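Local coordinates for multicopper oxidase (Pseudomonas thermotolerans, PDB 6VOW), which probably oxidises phenolic substrates as a laccase-like enzyme, passing the electrons through bound copper to reduce molecular oxygen to water, at residues A[134-139]-A[143-148]; A[47-52]-A[64-69]. All blocks are in the same frame, centred on the assembly; numbering follows the deposited sequence. Where two conformers were deposited one is given.

Contact 1. Residues A[134-139]-A[143-148]; sequences WYHPHE and SQLGRG. With C2O (Cu-O-Cu linkage), chain B.
H136 and L145 mark the closest approach of the two backbones, their CA atoms 6.6 Å apart, where the end of strand 131-136 passes the short helix 141-146 that follows it. The chain leaves the strand at P137 and turns back through the helix, which ends in a Schellman motif with G148 at positive phi.

L145 makes the central contact. With CG anti to its carbonyl carbon (chi1 -79°), CD2 reaches the strand and CD1 the proline just after it. CD2 lies over one face of the H136 imidazole, 4.2 Å from the ring centroid, a CH-pi contact, and also touches W134 CH2 at 4.1 Å. L145 CD1 packs 3.6 Å from P137 O and close to P137 CD. Further along, the Q144 side chain, extended beyond CG, crosses the P137 ring and approaches the backbone of E139.

The imidazole under L145 is held at two corners. H136 ND1 donates to P137 O at 2.6 Å, nearly in the ring plane and fairly straight (162°), which fixes the ring's rotation and directs H136 NE2 at the copper CU2, 2.0 Å away. Two residues on, H138 NE2 binds the copper CU3 at 2.2 Å. H96 and H440 complete the protein ligands of CU2, H393 and H438 those of CU3. This His-X-His pair, each histidine binding a different copper of an oxygen-bridged pair, is one of the four His-X-His motifs that build the trinuclear cluster of multicopper oxidases.

Contact 2. Residues A[47-52]-A[64-69]; sequences VDMELV and GQAPGV
M49 reaches across from the end of strand 37-49 to A66 in the loop 64-69, while V47, two residues earlier on the same side of the strand, meets the start of that loop at G64.

From CB, which points at the loop, the methionine chain runs to CG, set anti to the carbonyl carbon (chi1 -69°), and on through an extended chi2 to the sulfur. CB and CG serve as the spacer; contact with the loop begins at M49 SD, which lies 3.9 Å from A66 CB, sulfur against methyl. The chain then bends at chi3 (60°), and this last turn brings M49 CE to 3.4 Å from A66 O. Sulfur and terminal methyl thus share one residue, SD on its CB and CE on its carbonyl.

V47 works by its two branches. CG1, anti to the backbone N, sits 3.6 Å from G64 O, whereas V47 CG2 lies against the peptide that follows, 3.9 Å from Q65 N. G64 has positive phi, and the backbone itself forms the surface that V47 covers.

All of this is van der Waals contact near the surface. Strand 37-49 pairs through V47 and M49 with A59 and T57 of the antiparallel strand 57-62, and the loop leads from that strand into strand 71-74. The contact therefore joins the end of an inner strand of one sheet to the loop leading to a strand of another, with W174 of strand 165-174 touching both A66 and L51.

Contact 2 precedes contact 1 along the chain, and their centres lie 13 Å apart on the same side of the molecule's centre. The loop 64-69 is the part of contact 2 that meets contact 1. Y135, whose side chain takes no part in the packing of 134-139 on 143-148, sends its hydroxyl to the loop: Y135 OH is 2.8 Å from V69 O, a probable hydrogen bond. At the other end of contact 1, G148 O lies 3.5 Å from A66 CB, the same methyl that meets M49. Contact 1 supplies two copper-binding histidines, whereas contact 2, its centre about 19 Å from the centre of the chain against about 11 Å for contact 1, supplies no copper ligand.

Contact 1. Residues A[134-139]-A[143-148]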
ATOM      1  N   TRP A 134      -2.277   3.779   2.985  1.00 35.23           N
ATOM      2  CA  TRP A 134      -3.592   3.664   2.283  1.00 38.68           C
ATOM      3  C   TRP A 134      -4.520   2.835   3.104  1.00 33.83           C
ATOM      4  O   TRP A 134      -4.135   2.247   4.140  1.00 35.77           O
ATOM      5  CB  TRP A 134      -3.457   3.079   0.838  1.00 36.86           C
ATOM      6  CG  TRP A 134      -2.868   1.736   0.698  1.00 37.22           C
ATOM      7  CD1 TRP A 134      -1.673   1.308   1.130  1.00 32.96           C
ATOM      8  CD2 TRP A 134      -3.495   0.637   0.069  1.00 30.65           C
ATOM      9  NE1 TRP A 134      -1.516   0.008   0.797  1.00 39.93           N
ATOM     10  CE2 TRP A 134      -2.619  -0.409   0.104  1.00 33.92           C
ATOM     11  CE3 TRP A 134      -4.704   0.478  -0.578  1.00 35.71           C
ATOM     12  CZ2 TRP A 134      -2.936  -1.643  -0.402  1.00 34.57           C
ATOM     13  CZ3 TRP A 134      -5.003  -0.718  -1.133  1.00 35.27           C
ATOM     14  CH2 TRP A 134      -4.106  -1.764  -1.085  1.00 35.97           C
ATOM     15  N   TYR A 135      -5.719   2.729   2.609  1.00 34.12           N
ATOM     16  CA  TYR A 135      -6.769   2.023   3.307  1.00 40.97           C
ATOM     17  C   TYR A 135      -7.621   1.226   2.336  1.00 36.37           C
ATOM     18  O   TYR A 135      -7.900   1.645   1.196  1.00 39.92           O
ATOM     19  CB  TYR A 135      -7.612   3.062   4.084  1.00 37.24           C
ATOM     20  CG  TYR A 135      -8.369   4.058   3.237  1.00 36.23           C
ATOM     21  CD1 TYR A 135      -9.679   3.816   2.915  1.00 40.56           C
ATOM     22  CD2 TYR A 135      -7.808   5.261   2.832  1.00 29.47           C
ATOM     23  CE1 TYR A 135     -10.428   4.688   2.158  1.00 31.02           C
ATOM     24  CE2 TYR A 135      -8.573   6.172   2.087  1.00 37.28           C
ATOM     25  CZ  TYR A 135      -9.898   5.839   1.762  1.00 39.23           C
ATOM     26  OH  TYR A 135     -10.712   6.621   1.015  1.00 42.92           O
ATOM     27  N   HIS A 136      -8.117   0.129   2.846  1.00 38.00           N
ATOM     28  CA  HIS A 136      -8.902  -0.765   2.029  1.00 43.12           C
ATOM     29  C   HIS A 136      -9.536  -1.786   2.929  1.00 37.36           C
ATOM     30  O   HIS A 136      -9.191  -1.861   4.067  1.00 31.60           O
ATOM     31  CB  HIS A 136      -7.986  -1.478   1.014  1.00 39.79           C
ATOM     32  CG  HIS A 136      -6.898  -2.261   1.651  1.00 39.01           C
ATOM     33  ND1 HIS A 136      -7.088  -3.499   2.224  1.00 38.23           N
ATOM     34  CD2 HIS A 136      -5.593  -1.962   1.819  1.00 40.08           C
ATOM     35  CE1 HIS A 136      -5.934  -3.939   2.711  1.00 38.27           C
ATOM     36  NE2 HIS A 136      -5.003  -3.024   2.455  1.00 37.64           N
ATOM     37  N   PRO A 137     -10.490  -2.554   2.411  1.00 37.06           N
ATOM     38  CA  PRO A 137     -11.131  -3.561   3.254  1.00 37.77           C
ATOM     39  C   PRO A 137     -10.239  -4.652   3.512  1.00 35.98           C
ATOM     40  O   PRO A 137      -9.230  -4.796   2.824  1.00 37.20           O
ATOM     41  CB  PRO A 137     -12.309  -4.059   2.403  1.00 36.75           C
ATOM     42  CG  PRO A 137     -12.596  -2.900   1.537  1.00 40.77           C
ATOM     43  CD  PRO A 137     -11.288  -2.297   1.211  1.00 42.45           C
ATOM     44  N   HIS A 138     -10.604  -5.417   4.525  1.00 37.86           N
ATOM     45  CA  HIS A 138      -9.963  -6.679   4.783  1.00 38.94           C
ATOM     46  C   HIS A 138     -10.980  -7.821   4.881  1.00 43.49           C
ATOM     47  O   HIS A 138     -10.807  -8.732   5.642  1.00 47.36           O
ATOM     48  CB  HIS A 138      -9.172  -6.565   6.040  1.00 43.06           C
ATOM     49  CG  HIS A 138      -7.856  -7.180   5.910  1.00 42.11           C
ATOM     50  ND1 HIS A 138      -7.693  -8.541   5.972  1.00 56.93           N
ATOM     51  CD2 HIS A 138      -6.664  -6.654   5.575  1.00 40.89           C
ATOM     52  CE1 HIS A 138      -6.426  -8.831   5.762  1.00 53.33           C
ATOM     53  NE2 HIS A 138      -5.788  -7.704   5.544  1.00 55.20           N
ATOM     54  N   GLU A 139     -12.022  -7.720   4.068  1.00 43.43           N
ATOM     55  CA  GLU A 139     -13.146  -8.610   4.055  1.00 45.37           C
ATOM     56  C   GLU A 139     -13.503  -8.685   2.600  1.00 48.80           C
ATOM     57  O   GLU A 139     -13.595  -7.641   1.978  1.00 47.77           O
ATOM     58  CB  GLU A 139     -14.338  -8.040   4.857  1.00 51.49           C
ATOM     59  CG  GLU A 139     -15.618  -8.908   4.821  1.00 66.86           C
ATOM     60  CD  GLU A 139     -15.910  -9.766   6.068  1.00 73.49           C
ATOM     61  OE1 GLU A 139     -17.112  -9.994   6.387  1.00 83.51           O
ATOM     62  OE2 GLU A 139     -14.966 -10.248   6.715  1.00 77.12           O
ATOM     63  N   SER A 143     -12.633  -9.115  -4.332  1.00 38.68           N
ATOM     64  CA  SER A 143     -13.834  -8.493  -4.852  1.00 45.87           C
ATOM     65  C   SER A 143     -13.985  -6.980  -4.462  1.00 42.77           C
ATOM     66  O   SER A 143     -14.237  -6.082  -5.313  1.00 54.24           O
ATOM     67  CB  SER A 143     -15.044  -9.325  -4.361  1.00 48.32           C
ATOM     68  OG  SER A 143     -16.201  -8.712  -4.879  1.00 49.72           O
ATOM     69  N   GLN A 144     -13.872  -6.707  -3.191  1.00 39.36           N
ATOM     70  CA  GLN A 144     -14.134  -5.323  -2.678  1.00 34.67           C
ATOM     71  C   GLN A 144     -13.007  -4.365  -3.075  1.00 33.05           C
ATOM     72  O   GLN A 144     -13.279  -3.282  -3.540  1.00 40.66           O
ATOM     73  CB  GLN A 144     -14.402  -5.331  -1.192  1.00 33.66           C
ATOM     74  CG  GLN A 144     -15.697  -6.003  -0.732  1.00 41.43           C
ATOM     75  CD  GLN A 144     -16.076  -5.795   0.740  1.00 44.57           C
ATOM     76  OE1 GLN A 144     -17.107  -6.276   1.168  1.00 52.85           O
ATOM     77  NE2 GLN A 144     -15.278  -5.120   1.499  1.00 43.08           N
ATOM     78  N   LEU A 145     -11.758  -4.771  -2.940  1.00 40.46           N
ATOM     79  CA  LEU A 145     -10.647  -3.980  -3.485  1.00 40.58           C
ATOM     80  C   LEU A 145     -10.741  -3.914  -4.978  1.00 43.90           C
ATOM     81  O   LEU A 145     -10.579  -2.850  -5.543  1.00 38.80           O
ATOM     82  CB  LEU A 145      -9.263  -4.539  -3.133  1.00 39.83           C
ATOM     83  CG  LEU A 145      -8.723  -4.252  -1.718  1.00 39.58           C
ATOM     84  CD1 LEU A 145      -9.214  -5.252  -0.715  1.00 50.41           C
ATOM     85  CD2 LEU A 145      -7.218  -4.315  -1.650  1.00 48.93           C
ATOM     86  N   GLY A 146     -11.018  -5.057  -5.600  1.00 39.38           N
ATOM     87  CA  GLY A 146     -11.164  -5.114  -7.027  1.00 40.44           C
ATOM     88  C   GLY A 146     -12.173  -4.154  -7.570  1.00 40.10           C
ATOM     89  O   GLY A 146     -11.980  -3.577  -8.652  1.00 35.06           O
ATOM     90  N   ARG A 147     -13.285  -3.999  -6.859  1.00 39.29           N
ATOM     91  CA  ARG A 147     -14.311  -3.101  -7.357  1.00 41.94           C
ATOM     92  C   ARG A 147     -14.091  -1.640  -7.077  1.00 37.53           C
ATOM     93  O   ARG A 147     -14.911  -0.834  -7.449  1.00 38.61           O
ATOM     94  CB  ARG A 147     -15.670  -3.485  -6.772  1.00 47.99           C
ATOM     95  CG  ARG A 147     -16.425  -4.428  -7.664  1.00 61.17           C
ATOM     96  CD  ARG A 147     -17.938  -4.267  -7.549  1.00 72.25           C
ATOM     97  NE  ARG A 147     -18.478  -5.587  -7.810  1.00 59.52           N
ATOM     98  CZ  ARG A 147     -18.357  -6.597  -6.959  1.00 58.25           C
ATOM     99  NH1 ARG A 147     -17.757  -6.439  -5.767  1.00 58.10           N
ATOM    100  NH2 ARG A 147     -18.772  -7.762  -7.325  1.00 53.57           N
ATOM    101  N   GLY A 148     -13.032  -1.275  -6.393  1.00 39.43           N
ATOM    102  CA  GLY A 148     -12.805   0.130  -6.196  1.00 39.45           C
ATOM    103  C   GLY A 148     -12.534   0.529  -4.783  1.00 38.40           C
ATOM    104  O   GLY A 148     -12.219   1.657  -4.595  1.00 37.93           O
TER
HETATM  105 CU2  C2O B 501      -3.050  -3.446   2.643  1.00 46.92          CU
HETATM  106 CU3  C2O B 501      -3.669  -7.149   5.299  1.00 49.24          CU
HETATM  107  O1  C2O B 501      -3.216  -5.355   3.930  1.00 42.25           O

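Contact 2. Residues A[47-52]-A[64-69]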
ATOM      1  N   VAL A  47     -20.438   3.021  -6.692  1.00 40.02           N
ATOM      2  CA  VAL A  47     -20.130   4.135  -7.618  1.00 52.07           C
ATOM      3  C   VAL A  47     -20.135   3.617  -9.077  1.00 42.84           C
ATOM      4  O   VAL A  47     -19.383   2.768  -9.383  1.00 46.33           O
ATOM      5  CB  VAL A  47     -18.721   4.780  -7.396  1.00 52.24           C
ATOM      6  CG1 VAL A  47     -18.605   6.055  -8.252  1.00 51.32           C
ATOM      7  CG2 VAL A  47     -18.457   5.113  -5.975  1.00 55.85           C
ATOM      8  N   ASP A  48     -21.025   4.101  -9.942  1.00 44.39           N
ATOM      9  CA  ASP A  48     -20.996   3.726 -11.352  1.00 47.09           C
ATOM     10  C   ASP A  48     -19.947   4.631 -11.935  1.00 45.61           C
ATOM     11  O   ASP A  48     -19.912   5.820 -11.663  1.00 50.52           O
ATOM     12  CB  ASP A  48     -22.346   3.918 -12.059  1.00 46.06           C
ATOM     13  CG  ASP A  48     -23.286   2.751 -11.850  1.00 52.34           C
ATOM     14  OD1 ASP A  48     -22.911   1.880 -11.055  1.00 46.05           O
ATOM     15  OD2 ASP A  48     -24.391   2.681 -12.486  1.00 58.48           O
ATOM     16  N   MET A  49     -19.071   4.056 -12.700  1.00 47.07           N
ATOM     17  CA  MET A  49     -17.936   4.768 -13.249  1.00 45.03           C
ATOM     18  C   MET A  49     -17.807   4.456 -14.695  1.00 50.12           C
ATOM     19  O   MET A  49     -17.987   3.316 -15.082  1.00 55.26           O
ATOM     20  CB  MET A  49     -16.717   4.225 -12.614  1.00 44.02           C
ATOM     21  CG  MET A  49     -16.656   4.582 -11.200  1.00 50.88           C
ATOM     22  SD  MET A  49     -15.084   4.134 -10.592  1.00 53.43           S
ATOM     23  CE  MET A  49     -13.889   5.076 -11.576  1.00 51.76           C
ATOM     24  N   GLU A  50     -17.454   5.476 -15.472  1.00 53.30           N
ATOM     25  CA  GLU A  50     -17.274   5.375 -16.944  1.00 51.33           C
ATOM     26  C   GLU A  50     -15.823   5.263 -17.026  1.00 50.14           C
ATOM     27  O   GLU A  50     -15.151   6.273 -17.147  1.00 62.97           O
ATOM     28  CB  GLU A  50     -17.769   6.652 -17.700  1.00 52.32           C
ATOM     29  CG  GLU A  50     -18.174   6.508 -19.188  1.00 57.96           C
ATOM     30  CD  GLU A  50     -18.620   7.835 -19.829  1.00 76.10           C
ATOM     31  OE1 GLU A  50     -18.843   8.873 -19.113  1.00 71.00           O
ATOM     32  OE2 GLU A  50     -18.726   7.837 -21.080  1.00 69.69           O
ATOM     33  N   LEU A  51     -15.314   4.060 -16.832  1.00 49.22           N
ATOM     34  CA  LEU A  51     -13.875   3.818 -17.025  1.00 45.60           C
ATOM     35  C   LEU A  51     -13.556   3.549 -18.461  1.00 58.19           C
ATOM     36  O   LEU A  51     -12.489   3.905 -18.945  1.00 69.26           O
ATOM     37  CB  LEU A  51     -13.451   2.591 -16.261  1.00 51.83           C
ATOM     38  CG  LEU A  51     -13.063   2.688 -14.810  1.00 43.38           C
ATOM     39  CD1 LEU A  51     -12.961   1.272 -14.324  1.00 50.91           C
ATOM     40  CD2 LEU A  51     -11.739   3.356 -14.656  1.00 51.61           C
ATOM     41  N   VAL A  52     -14.458   2.826 -19.110  1.00 65.83           N
ATOM     42  CA  VAL A  52     -14.353   2.598 -20.509  1.00 53.60           C
ATOM     43  C   VAL A  52     -15.377   3.547 -21.064  1.00 59.23           C
ATOM     44  O   VAL A  52     -16.558   3.396 -20.720  1.00 56.26           O
ATOM     45  CB  VAL A  52     -14.662   1.140 -20.839  1.00 56.19           C
ATOM     46  CG1 VAL A  52     -14.769   0.916 -22.328  1.00 54.81           C
ATOM     47  CG2 VAL A  52     -13.556   0.254 -20.301  1.00 56.52           C
ATOM     48  N   GLY A  64     -17.690   8.388  -2.831  1.00 48.23           N
ATOM     49  CA  GLY A  64     -18.245   8.768  -4.105  1.00 47.07           C
ATOM     50  C   GLY A  64     -17.262   8.547  -5.231  1.00 45.04           C
ATOM     51  O   GLY A  64     -17.572   8.929  -6.324  1.00 48.62           O
ATOM     52  N   GLN A  65     -16.070   7.978  -4.972  1.00 40.04           N
ATOM     53  CA  GLN A  65     -15.119   7.754  -6.010  1.00 40.06           C
ATOM     54  C   GLN A  65     -14.345   6.474  -5.758  1.00 41.84           C
ATOM     55  O   GLN A  65     -14.290   6.006  -4.659  1.00 39.30           O
ATOM     56  CB  GLN A  65     -14.088   8.893  -6.050  1.00 43.16           C
ATOM     57  CG  GLN A  65     -13.242   9.016  -4.763  1.00 49.80           C
ATOM     58  CD  GLN A  65     -12.354  10.241  -4.789  1.00 50.77           C
ATOM     59  OE1 GLN A  65     -11.080  10.172  -4.800  1.00 49.06           O
ATOM     60  NE2 GLN A  65     -13.024  11.407  -4.858  1.00 42.63           N
ATOM     61  N   ALA A  66     -13.643   6.032  -6.803  1.00 46.75           N
ATOM     62  CA  ALA A  66     -12.710   4.937  -6.756  1.00 40.60           C
ATOM     63  C   ALA A  66     -11.576   5.173  -7.728  1.00 38.91           C
ATOM     64  O   ALA A  66     -11.862   5.373  -8.853  1.00 40.35           O
ATOM     65  CB  ALA A  66     -13.492   3.743  -7.099  1.00 47.70           C
ATOM     66  N   PRO A  67     -10.295   5.258  -7.313  1.00 41.13           N
ATOM     67  CA  PRO A  67      -9.883   5.161  -5.913  1.00 40.97           C
ATOM     68  C   PRO A  67     -10.553   6.145  -4.997  1.00 37.45           C
ATOM     69  O   PRO A  67     -10.875   7.230  -5.399  1.00 43.11           O
ATOM     70  CB  PRO A  67      -8.377   5.477  -5.941  1.00 44.29           C
ATOM     71  CG  PRO A  67      -7.955   5.176  -7.340  1.00 52.31           C
ATOM     72  CD  PRO A  67      -9.141   5.447  -8.209  1.00 46.91           C
ATOM     73  N   GLY A  68     -10.657   5.743  -3.758  1.00 37.30           N
ATOM     74  CA  GLY A  68     -11.367   6.507  -2.756  1.00 45.69           C
ATOM     75  C   GLY A  68     -10.775   7.882  -2.416  1.00 40.85           C
ATOM     76  O   GLY A  68      -9.603   8.237  -2.698  1.00 37.54           O
ATOM     77  N   VAL A  69     -11.604   8.674  -1.799  0.50 42.94           N
ATOM     78  CA  VAL A  69     -11.198   9.981  -1.351  0.50 44.38           C
ATOM     79  C   VAL A  69      -9.854   9.957  -0.589  0.50 42.02           C
ATOM     80  O   VAL A  69      -9.501   8.949   0.085  0.50 36.80           O
ATOM     81  CB  VAL A  69     -12.268  10.504  -0.400  0.50 45.49           C
ATOM     82  CG1 VAL A  69     -11.837  10.169   1.015  0.50 38.94           C
ATOM     83  CG2 VAL A  69     -12.482  11.984  -0.614  0.50 49.32           C
TER